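Local coordinates for hypothetical methylmalonyl-CoA decarboxylase alpha subunit (Sulfolobus tokodaii, PDB 1X0U), which is a putative carboxyl transferase subunit with a crotonase-type fold, found in the crystal as an assembly of six copies of the chain, at residues Gln279-Asp284 against Trp430-Ile435; Gly318-Arg321 against Val326-Ile329; Ser418-Gly423 against Leu484-Ile489. One frame throughout, in Å; residues are numbered along the deposited sequence.

Interaction 1 (Gln279-Asp284 against Trp430-Ile435); sequences QIVPND and WPTAEI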
loop_
_atom_site.group_PDB
_atom_site.type_symbol
_atom_site.label_atom_id
_atom_site.label_comp_id
_atom_site.label_asym_id
_atom_site.label_seq_id
_atom_site.Cartn_x
_atom_site.Cartn_y
_atom_site.Cartn_z
ATOM N N GLN A 279 3.321 -13.372 50.213
ATOM C CA GLN A 279 2.623 -13.494 51.485
ATOM C C GLN A 279 1.140 -13.157 51.392
ATOM O O GLN A 279 0.363 -13.542 52.252
ATOM C CB GLN A 279 3.285 -12.592 52.535
ATOM C CG GLN A 279 4.747 -12.916 52.765
ATOM C CD GLN A 279 4.960 -14.386 53.090
ATOM O OE1 GLN A 279 6.061 -14.914 52.940
ATOM N NE2 GLN A 279 3.904 -15.051 53.546
ATOM N N ILE A 280 0.754 -12.444 50.342
ATOM C CA ILE A 280 -0.633 -12.029 50.156
ATOM C C ILE A 280 -1.619 -13.145 49.815
ATOM O O ILE A 280 -2.702 -13.216 50.389
ATOM C CB ILE A 280 -0.726 -10.961 49.049
ATOM C CG1 ILE A 280 0.199 -9.788 49.393
ATOM C CG2 ILE A 280 -2.164 -10.477 48.904
ATOM C CD1 ILE A 280 0.367 -8.772 48.276
ATOM N N VAL A 281 -1.256 -14.011 48.877
ATOM C CA VAL A 281 -2.158 -15.078 48.464
ATOM C C VAL A 281 -2.409 -16.125 49.544
ATOM O O VAL A 281 -1.497 -16.821 49.976
ATOM C CB VAL A 281 -1.640 -15.769 47.192
ATOM C CG1 VAL A 281 -2.627 -16.842 46.738
ATOM C CG2 VAL A 281 -1.435 -14.732 46.101
ATOM N N PRO A 282 -3.668 -16.252 49.986
ATOM C CA PRO A 282 -4.075 -17.206 51.021
ATOM C C PRO A 282 -3.703 -18.645 50.680
ATOM O O PRO A 282 -3.329 -18.951 49.545
ATOM C CB PRO A 282 -5.589 -17.020 51.086
ATOM C CG PRO A 282 -5.780 -15.598 50.648
ATOM C CD PRO A 282 -4.829 -15.490 49.496
ATOM N N ASN A 283 -3.814 -19.517 51.680
ATOM C CA ASN A 283 -3.525 -20.936 51.511
ATOM C C ASN A 283 -4.669 -21.553 50.719
ATOM O O ASN A 283 -4.456 -22.349 49.809
ATOM C CB ASN A 283 -3.427 -21.621 52.876
ATOM C CG ASN A 283 -3.253 -23.125 52.761
ATOM O OD1 ASN A 283 -4.029 -23.804 52.078
ATOM N ND2 ASN A 283 -2.234 -23.656 53.433
ATOM N N ASP A 284 -5.888 -21.177 51.082
ATOM C CA ASP A 284 -7.088 -21.673 50.425
ATOM C C ASP A 284 -7.115 -21.206 48.969
ATOM O O ASP A 284 -6.335 -20.342 48.570
ATOM C CB ASP A 284 -8.312 -21.147 51.173
ATOM C CG ASP A 284 -9.608 -21.706 50.641
ATOM O OD1 ASP A 284 -9.773 -22.947 50.641
ATOM O OD2 ASP A 284 -10.471 -20.906 50.227
ATOM N N TRP A 430 2.449 -18.363 39.208
ATOM C CA TRP A 430 3.003 -18.418 40.547
ATOM C C TRP A 430 2.812 -19.846 41.046
ATOM O O TRP A 430 1.974 -20.585 40.522
ATOM C CB TRP A 430 2.248 -17.460 41.472
ATOM C CG TRP A 430 2.581 -16.018 41.294
ATOM C CD1 TRP A 430 3.321 -15.455 40.286
ATOM C CD2 TRP A 430 2.157 -14.936 42.135
ATOM N NE1 TRP A 430 3.378 -14.088 40.448
ATOM C CE2 TRP A 430 2.673 -13.743 41.571
ATOM C CE3 TRP A 430 1.386 -14.860 43.307
ATOM C CZ2 TRP A 430 2.447 -12.488 42.146
ATOM C CZ3 TRP A 430 1.160 -13.603 43.878
ATOM C CH2 TRP A 430 1.688 -12.434 43.292
ATOM N N PRO A 431 3.582 -20.251 42.071
ATOM C CA PRO A 431 3.450 -21.611 42.602
ATOM C C PRO A 431 2.025 -21.867 43.100
ATOM O O PRO A 431 1.578 -23.006 43.178
ATOM C CB PRO A 431 4.471 -21.641 43.743
ATOM C CG PRO A 431 5.499 -20.617 43.328
ATOM C CD PRO A 431 4.640 -19.505 42.780
ATOM N N THR A 432 1.315 -20.791 43.424
ATOM C CA THR A 432 -0.048 -20.881 43.944
ATOM C C THR A 432 -1.139 -20.967 42.873
ATOM O O THR A 432 -2.326 -21.114 43.185
ATOM C CB THR A 432 -0.361 -19.674 44.843
ATOM O OG1 THR A 432 -0.003 -18.462 44.160
ATOM C CG2 THR A 432 0.422 -19.765 46.153
ATOM N N ALA A 433 -0.743 -20.887 41.612
ATOM C CA ALA A 433 -1.708 -20.934 40.524
ATOM C C ALA A 433 -2.290 -22.322 40.308
ATOM O O ALA A 433 -1.576 -23.321 40.363
ATOM C CB ALA A 433 -1.055 -20.449 39.242
ATOM N N GLU A 434 -3.599 -22.382 40.093
ATOM C CA GLU A 434 -4.264 -23.642 39.799
ATOM C C GLU A 434 -5.082 -23.436 38.535
ATOM O O GLU A 434 -6.027 -22.641 38.505
ATOM C CB GLU A 434 -5.166 -24.122 40.945
ATOM C CG GLU A 434 -5.552 -23.109 41.987
ATOM C CD GLU A 434 -6.237 -23.769 43.181
ATOM O OE1 GLU A 434 -7.304 -24.400 42.992
ATOM O OE2 GLU A 434 -5.702 -23.665 44.309
ATOM N N ILE A 435 -4.691 -24.148 37.488
ATOM C CA ILE A 435 -5.349 -24.059 36.192
ATOM C C ILE A 435 -6.218 -25.301 36.046
ATOM O O ILE A 435 -5.729 -26.424 36.132
ATOM C CB ILE A 435 -4.287 -23.988 35.074
ATOM C CG1 ILE A 435 -3.369 -22.794 35.335
ATOM C CG2 ILE A 435 -4.951 -23.868 33.706
ATOM C CD1 ILE A 435 -2.103 -22.781 34.514
#

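Interaction 2 (Gly318-Arg321 against Val326-Ile329); sequences GFAR and VVGI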
loop_
_atom_site.group_PDB
_atom_site.type_symbol
_atom_site.label_atom_id
_atom_site.label_comp_id
_atom_site.label_asym_id
_atom_site.label_seq_id
_atom_site.Cartn_x
_atom_site.Cartn_y
_atom_site.Cartn_z
ATOM N N GLY A 318 -6.593 -0.686 34.821
ATOM C CA GLY A 318 -6.042 0.637 34.970
ATOM C C GLY A 318 -4.677 0.762 34.339
ATOM O O GLY A 318 -4.151 -0.200 33.754
ATOM N N PHE A 319 -4.111 1.957 34.469
ATOM C CA PHE A 319 -2.807 2.270 33.917
ATOM C C PHE A 319 -1.753 2.369 35.009
ATOM O O PHE A 319 -2.053 2.654 36.172
ATOM C CB PHE A 319 -2.852 3.606 33.161
ATOM C CG PHE A 319 -3.816 3.625 31.996
ATOM C CD1 PHE A 319 -4.936 4.454 32.017
ATOM C CD2 PHE A 319 -3.593 2.829 30.876
ATOM C CE1 PHE A 319 -5.823 4.487 30.935
ATOM C CE2 PHE A 319 -4.473 2.858 29.795
ATOM C CZ PHE A 319 -5.593 3.692 29.826
ATOM N N ALA A 320 -0.509 2.143 34.611
ATOM C CA ALA A 320 0.614 2.211 35.525
ATOM C C ALA A 320 1.859 2.185 34.677
ATOM O O ALA A 320 1.790 2.046 33.460
ATOM C CB ALA A 320 0.608 1.005 36.465
ATOM N N ARG A 321 3.004 2.326 35.316
ATOM C CA ARG A 321 4.246 2.256 34.587
ATOM C C ARG A 321 5.072 1.144 35.181
ATOM O O ARG A 321 5.022 0.900 36.387
ATOM C CB ARG A 321 5.009 3.578 34.679
ATOM C CG ARG A 321 4.479 4.637 33.738
ATOM C CD ARG A 321 5.029 6.004 34.062
ATOM N NE ARG A 321 4.320 7.032 33.308
ATOM C CZ ARG A 321 4.403 7.177 31.993
ATOM N NH1 ARG A 321 5.176 6.361 31.293
ATOM N NH2 ARG A 321 3.698 8.123 31.375
ATOM N N VAL A 326 4.485 2.628 30.091
ATOM C CA VAL A 326 3.066 2.477 30.345
ATOM C C VAL A 326 2.548 1.076 30.067
ATOM O O VAL A 326 2.923 0.436 29.081
ATOM C CB VAL A 326 2.252 3.472 29.478
ATOM C CG1 VAL A 326 0.770 3.377 29.820
ATOM C CG2 VAL A 326 2.773 4.900 29.689
ATOM N N VAL A 327 1.685 0.599 30.953
ATOM C CA VAL A 327 1.076 -0.702 30.779
ATOM C C VAL A 327 -0.359 -0.553 31.237
ATOM O O VAL A 327 -0.678 0.343 32.010
ATOM C CB VAL A 327 1.759 -1.819 31.637
ATOM C CG1 VAL A 327 3.248 -1.914 31.291
ATOM C CG2 VAL A 327 1.569 -1.536 33.116
ATOM N N GLY A 328 -1.219 -1.419 30.718
ATOM C CA GLY A 328 -2.608 -1.438 31.103
ATOM C C GLY A 328 -2.686 -2.738 31.870
ATOM O O GLY A 328 -2.032 -3.714 31.509
ATOM N N ILE A 329 -3.467 -2.771 32.932
ATOM C CA ILE A 329 -3.560 -3.981 33.714
ATOM C C ILE A 329 -4.987 -4.444 33.857
ATOM O O ILE A 329 -5.892 -3.636 34.048
ATOM C CB ILE A 329 -2.923 -3.770 35.102
ATOM C CG1 ILE A 329 -1.406 -3.691 34.934
ATOM C CG2 ILE A 329 -3.308 -4.904 36.055
ATOM C CD1 ILE A 329 -0.665 -3.350 36.176
#

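Interaction 3 (Ser418-Gly423 against Leu484-Ile489); sequences SIKSLG and LVDDVI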
loop_
_atom_site.group_PDB
_atom_site.type_symbol
_atom_site.label_atom_id
_atom_site.label_comp_id
_atom_site.label_asym_id
_atom_site.label_seq_id
_atom_site.Cartn_x
_atom_site.Cartn_y
_atom_site.Cartn_z
ATOM N N SER A 418 -6.766 -14.253 28.775
ATOM C CA SER A 418 -5.698 -14.303 27.764
ATOM C C SER A 418 -4.734 -15.478 27.892
ATOM O O SER A 418 -3.858 -15.491 28.760
ATOM C CB SER A 418 -4.879 -13.006 27.730
ATOM O OG SER A 418 -3.835 -13.108 26.759
ATOM N N ILE A 419 -4.898 -16.455 27.007
ATOM C CA ILE A 419 -4.045 -17.635 26.988
ATOM C C ILE A 419 -3.318 -17.683 25.648
ATOM O O ILE A 419 -3.741 -17.036 24.691
ATOM C CB ILE A 419 -4.858 -18.926 27.173
ATOM C CG1 ILE A 419 -5.884 -19.071 26.050
ATOM C CG2 ILE A 419 -5.533 -18.910 28.530
ATOM C CD1 ILE A 419 -6.666 -20.389 26.099
ATOM N N LYS A 420 -2.228 -18.437 25.576
ATOM C CA LYS A 420 -1.459 -18.515 24.340
ATOM C C LYS A 420 -2.289 -18.705 23.072
ATOM O O LYS A 420 -2.115 -17.973 22.105
ATOM C CB LYS A 420 -0.408 -19.621 24.431
ATOM C CG LYS A 420 0.808 -19.262 25.278
ATOM C CD LYS A 420 1.780 -20.439 25.330
ATOM C CE LYS A 420 3.140 -20.010 25.832
ATOM N NZ LYS A 420 4.097 -21.153 25.814
ATOM N N SER A 421 -3.197 -19.668 23.075
ATOM C CA SER A 421 -4.001 -19.907 21.887
ATOM C C SER A 421 -4.898 -18.724 21.517
ATOM O O SER A 421 -5.371 -18.633 20.383
ATOM C CB SER A 421 -4.848 -21.162 22.075
ATOM O OG SER A 421 -5.712 -21.025 23.187
ATOM N N LEU A 422 -5.113 -17.820 22.469
ATOM C CA LEU A 422 -5.953 -16.639 22.257
ATOM C C LEU A 422 -5.106 -15.423 21.850
ATOM O O LEU A 422 -5.647 -14.395 21.433
ATOM C CB LEU A 422 -6.738 -16.336 23.543
ATOM C CG LEU A 422 -8.086 -15.586 23.619
ATOM C CD1 LEU A 422 -7.863 -14.106 23.520
ATOM C CD2 LEU A 422 -9.047 -16.089 22.542
ATOM N N GLY A 423 -3.785 -15.548 21.973
ATOM C CA GLY A 423 -2.899 -14.454 21.612
ATOM C C GLY A 423 -1.891 -13.978 22.659
ATOM O O GLY A 423 -1.110 -13.071 22.387
ATOM N N LEU A 484 1.755 -24.898 27.947
ATOM C CA LEU A 484 0.755 -23.839 28.005
ATOM C C LEU A 484 1.214 -22.595 28.747
ATOM O O LEU A 484 0.735 -21.491 28.468
ATOM C CB LEU A 484 -0.541 -24.376 28.614
ATOM C CG LEU A 484 -1.097 -25.583 27.852
ATOM C CD1 LEU A 484 -2.507 -25.905 28.330
ATOM C CD2 LEU A 484 -1.110 -25.265 26.355
ATOM N N VAL A 485 2.122 -22.764 29.703
ATOM C CA VAL A 485 2.657 -21.630 30.446
ATOM C C VAL A 485 4.159 -21.724 30.260
ATOM O O VAL A 485 4.745 -22.796 30.367
ATOM C CB VAL A 485 2.286 -21.649 31.977
ATOM C CG1 VAL A 485 1.064 -22.502 32.216
ATOM C CG2 VAL A 485 3.459 -22.098 32.818
ATOM N N ASP A 486 4.778 -20.596 29.966
ATOM C CA ASP A 486 6.199 -20.583 29.719
ATOM C C ASP A 486 7.084 -20.898 30.903
ATOM O O ASP A 486 8.115 -21.546 30.741
ATOM C CB ASP A 486 6.588 -19.244 29.110
ATOM C CG ASP A 486 6.021 -19.076 27.733
ATOM O OD1 ASP A 486 6.473 -19.823 26.834
ATOM O OD2 ASP A 486 5.121 -18.227 27.556
ATOM N N ASP A 487 6.696 -20.448 32.091
ATOM C CA ASP A 487 7.516 -20.718 33.253
ATOM C C ASP A 487 6.776 -20.489 34.551
ATOM O O ASP A 487 5.782 -19.765 34.599
ATOM C CB ASP A 487 8.775 -19.840 33.210
ATOM C CG ASP A 487 9.806 -20.248 34.240
ATOM O OD1 ASP A 487 9.888 -21.455 34.547
ATOM O OD2 ASP A 487 10.542 -19.367 34.735
ATOM N N VAL A 488 7.263 -21.134 35.602
ATOM C CA VAL A 488 6.696 -20.980 36.928
ATOM C C VAL A 488 7.737 -20.169 37.686
ATOM O O VAL A 488 8.927 -20.469 37.637
ATOM C CB VAL A 488 6.473 -22.349 37.604
ATOM C CG1 VAL A 488 5.873 -22.157 38.991
ATOM C CG2 VAL A 488 5.544 -23.209 36.733
ATOM N N ILE A 489 7.303 -19.119 38.371
ATOM C CA ILE A 489 8.258 -18.286 39.081
ATOM C C ILE A 489 7.830 -17.945 40.491
ATOM O O ILE A 489 6.667 -18.097 40.867
ATOM C CB ILE A 489 8.510 -16.961 38.324
ATOM C CG1 ILE A 489 9.535 -16.096 39.088
ATOM C CG2 ILE A 489 7.185 -16.188 38.182
ATOM C CD1 ILE A 489 10.890 -16.806 39.473
HETATM O O HOH W 1 -1.807 -20.886 27.308
#

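Interaction 1 (Gln279-Asp284 against Trp430-Ile435)
Trp430 meets Val281 through the six-membered part of its indole. CZ3 lies 3.6 Å from Val281 CG2, and the methyl sits at the ring edge, near the ring plane. The ring nitrogen NE1 is used elsewhere, in a hydrogen bond to Thr494 OG1. Trp430 also opens a type I beta turn, closed by the bond from Ala433 N to Trp430 O, 2.9 Å long. The turn links strand 426-429 to strand 434-436. Inside it Thr432 points toward Val281. The two side chains approach tip to tip, with Thr432 OG1 4.0 Å from Val281 CG1. With chi1 at 50°, Thr432 OG1 lies between its own backbone N and carbonyl carbon, in the plane of the Trp430 ring and at its edge. The hydroxyl is hydrogen-bonded to Val406 O of strand 401-406. Beyond the turn Glu434 forms a salt bridge with Arg470. Val281 thus spreads its two methyls over two residues of the turn and also touches Val406. The contact ties the loop just after the short helix 277-280 to the connection between the two strands. No hydrogen bond crosses it. It therefore rests on apolar fit, while the polar groups of Trp430 and Thr432 are satisfied elsewhere in the chain.

Interaction 2 (Gly318-Arg321 against Val326-Ile329)
Arg321 and Val326 are brought together by their torsions. Arg321 CG stands beside its own backbone N (chi1 -79°), and the chain runs extended from CG to NE. It then bends at the CD-NE bond (chi4 -68°), which lays one face of the guanidinium over Val326. In Val326 it is CG2, the methyl beside the backbone N, that lies under this face. The closest approach of these two side chains, 3.2 Å between Arg321 NH1 and Val326 CG2, is tight. NH1 is hydrogen-bonded to Pro262 O and Gly324 O, which help to hold the group in place.

The backbones form a beta hairpin. The N-to-C directions of the two short segments differ by 145°, so the strands are antiparallel with a twist. Gly318 with Ile329 and Ala320 with Val327 are the hydrogen-bonded pairs. Ile329 N to Gly318 O is 2.8 Å, and the return bond from Gly318 N to Ile329 O is 3.1 Å. Val327 N to Ala320 O is 2.9 Å, and Ala320 N to Val327 O is 3.2 Å. The non-hydrogen-bonded pairs add CA-H...O contacts. In one, Gly328 CA is 3.3 Å from Gly318 O.

Phe319, Arg321 and Val326 share one face of the sheet. Gly328 pairs with Phe319 there and brings no side chain. The ring edge of Phe319 comes near a carbonyl, with CD2 4.0 Å from Val327 O. Ala320, Val327 and Ile329 take the other face, where Ala320 CB is 4.3 Å from Val327 CG2.

The hairpin belongs to a mixed sheet. Strand 305-307 pairs with 315-322, and strand 363-369 runs parallel to 325-332. Phe319 packs on helices 239-252 and 343-358 and meets the ring of Phe352. On the other face, Ile329 touches Ile364 and Leu366 of strand 363-369.

Interaction 3 (Ser418-Gly423 against Leu484-Ile489)
Lys420 reaches from a 3-10 turn, residues 420-422, to Asp486, just ahead of strand 487-488, the outermost in this chain of a crotonase-type sheet. The turn follows helix 411-416 and is closed by Leu422 N to Ile419 O and Gly423 N to Lys420 O.

The ionic part is a salt bridge. Lys420 NZ donates to Asp486 OD1 at 2.9 Å and comes from above the carboxylate plane, 53° out of it. The lysine chain is extended beyond CG and crosses the aspartate obliquely. NZ also donates to Gly483 O, so the ammonium is gripped by a carboxylate and a carbonyl. Asp486 has further partners. Its OD2 accepts from Val427 N of strand 426-429, and Met59 N of the second subunit adds a weak bond to OD1. Ser421 OG of the same turn is hydrogen-bonded to Glu148 O of the third subunit. The positive charge of Lys420 probably stabilises the ionised carboxylate.

Close van der Waals contact accompanies the bridge. Lys420 CE lies 3.2 Å from Asp486 OD2, and its CD passes Leu484 O at 3.5 Å. The aliphatic chain thus runs past the Leu484 carbonyl on its way to Asp486.

Water joins the two backbones. One molecule accepts from Lys420 N at 3.0 Å and donates to Leu484 O at 2.9 Å.

In the fold
From the N terminus, interaction 1 opens first, at 279-284. Interaction 2 opens and closes within its long loop, as a local hairpin of strands 315-322 and 325-332. Interaction 3 then opens at 418-423, before interaction 1 closes at 430-435. It closes last, at 484-489, so interactions 1 and 3 cross along the chain. Their centres are about 17 Å apart and they touch, with Pro431 CD 3.1 Å from Ile489 O. Both also reach the second subunit. Interactions 2 and 3 both reach the same mixed sheet but do not touch. The hairpin lies toward one side of that sheet, and within this chain 487-488 is the outermost strand at the other.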